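Local coordinates for protein UspA1 (Moraxella catarrhalis, PDB 3NTN) that acts as a trimeric autotransporter adhesin of the outer membrane, binding fibronectin and the receptor CEACAM1, at the interface of chains A and B. Sequence-based numbering; all coordinates share one arbitrary frame. Chains: chain A/B, UspA1.

The interface of chains A and B. Residues chain A 25, 27, 40, 55; chain B 27-29, 42-44, 57.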
loop_
_atom_site.group_PDB
_atom_site.type_symbol
_atom_site.label_atom_id
_atom_site.label_comp_id
_atom_site.label_asym_id
_atom_site.label_seq_id
_atom_site.Cartn_x
_atom_site.Cartn_y
_atom_site.Cartn_z
ATOM N N THR A 25 18.462 26.822 4.638
ATOM C CA THR A 25 17.366 27.752 4.668
ATOM C C THR A 25 16.480 27.439 5.884
ATOM O O THR A 25 16.031 26.297 6.077
ATOM C CB THR A 25 16.502 27.607 3.397
ATOM O OG1 THR A 25 17.314 27.798 2.236
ATOM C CG2 THR A 25 15.348 28.618 3.368
ATOM N N ALA A 27 12.883 29.164 6.691
ATOM C CA ALA A 27 11.995 30.247 6.198
ATOM C C ALA A 27 11.352 31.047 7.328
ATOM O O ALA A 27 10.911 32.166 7.106
ATOM C CB ALA A 27 10.926 29.704 5.254
ATOM N N THR A 40 16.802 22.343 4.649
ATOM C CA THR A 40 15.694 23.291 4.604
ATOM C C THR A 40 14.691 23.087 5.732
ATOM O O THR A 40 14.245 21.982 5.995
ATOM C CB THR A 40 14.915 23.176 3.230
ATOM O OG1 THR A 40 15.808 23.423 2.146
ATOM C CG2 THR A 40 13.775 24.153 3.157
ATOM N N PHE A 55 14.848 18.037 4.625
ATOM C CA PHE A 55 13.723 18.941 4.614
ATOM C C PHE A 55 12.830 18.576 5.794
ATOM O O PHE A 55 12.494 17.386 5.980
ATOM C CB PHE A 55 12.916 18.829 3.298
ATOM C CG PHE A 55 11.639 19.631 3.312
ATOM C CD1 PHE A 55 11.647 21.001 3.010
ATOM C CD2 PHE A 55 10.439 19.038 3.681
ATOM C CE1 PHE A 55 10.459 21.768 3.057
ATOM C CE2 PHE A 55 9.243 19.783 3.720
ATOM C CZ PHE A 55 9.255 21.152 3.429
ATOM N N ALA B 27 12.359 30.103 -1.322
ATOM C CA ALA B 27 12.611 30.632 0.019
ATOM C C ALA B 27 14.116 30.791 0.319
ATOM O O ALA B 27 14.467 31.530 1.234
ATOM C CB ALA B 27 11.933 29.793 1.097
ATOM N N GLY B 28 14.968 30.098 -0.438
ATOM C CA GLY B 28 16.404 30.103 -0.216
ATOM C C GLY B 28 17.083 28.955 -0.966
ATOM O O GLY B 28 16.515 28.377 -1.920
ATOM N N GLY B 29 18.323 28.657 -0.547
ATOM C CA GLY B 29 19.176 27.694 -1.196
ATOM C C GLY B 29 19.983 28.231 -2.368
ATOM O O GLY B 29 20.195 29.430 -2.542
ATOM N N ALA B 42 11.045 25.362 -1.561
ATOM C CA ALA B 42 11.247 25.616 -0.176
ATOM C C ALA B 42 12.754 25.872 0.089
ATOM O O ALA B 42 13.089 26.633 0.989
ATOM C CB ALA B 42 10.761 24.466 0.647
ATOM N N GLY B 43 13.640 25.262 -0.710
ATOM C CA GLY B 43 15.078 25.329 -0.437
ATOM C C GLY B 43 15.851 24.167 -1.019
ATOM O O GLY B 43 15.324 23.348 -1.782
ATOM N N GLY B 44 17.114 24.069 -0.643
ATOM C CA GLY B 44 17.999 23.062 -1.180
ATOM C C GLY B 44 18.704 23.658 -2.372
ATOM O O GLY B 44 18.971 24.853 -2.402
ATOM N N ALA B 57 11.430 20.544 -2.926
ATOM C CA ALA B 57 12.473 20.883 -1.927
ATOM C C ALA B 57 13.537 19.777 -1.915
ATOM O O ALA B 57 13.216 18.634 -2.152
ATOM C CB ALA B 57 11.834 21.041 -0.572
HETATM O O HOH W 1 19.641 29.798 1.825
HETATM O O HOH W 2 18.143 25.367 1.813
#
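Extended strand residues A:Thr25 and A:Thr40 face the turns B:Ala27-B:Gly28-B:Gly29 and B:Ala42-B:Gly43-B:Gly44, where chain B bends at the ends of its strands, while A:Phe55 meets B:Ala57 and B:Ala42; the second glycine of each turn has a positive phi near 90° (85° at B:Gly29), a conformation well suited to a residue with no CB. This is the head of a trimeric autotransporter adhesin, a YadA-like left-handed parallel beta-roll, and equivalent positions recur every fifteen residues, so that the coils of A:Thr25 and A:Thr40 make nearly the same contact. Both threonines turn OG1 beside their own backbone N (chi1 -57° in A:Thr25), with CG2 anti to that N; the hydroxyl thereby meets the glycine backbone while the methyl comes nearest to the carbonyl oxygen of the alanine in the same turn. OG1 of A:Thr25 lies 3.1 Å from N of B:Gly29, but beside the N-H, a close contact rather than a good hydrogen bond, since the N-H points almost straight at water 1 (169° at H). Water 1 also reaches OG1 of A:Thr25. One coil along, water 2 takes the N-H of B:Gly44 at 3.0 Å and joins the two threonines, lying 2.6 Å from OG1 of A:Thr25 and 3.1 Å from OG1 of A:Thr40. Threonine suits this place by having a polar and an apolar branch on one carbon: CG2 of A:Thr40 packs 3.9 Å from CB of B:Ala42, and CG2 of A:Thr25 rests near the CA of B:Gly28. In the next coil an aromatic ring replaces this pair of branches. A:Phe55 carries CG anti to its backbone N, which extends the ring toward chain B. The methyl CB of B:Ala57 lies against one face near the rim, 3.6 Å from CD1, while CB of B:Ala42 approaches CE1 at 3.6 Å from beyond the ring edge, displaced toward that same face. Alanine is small enough for the ring to settle across both coils.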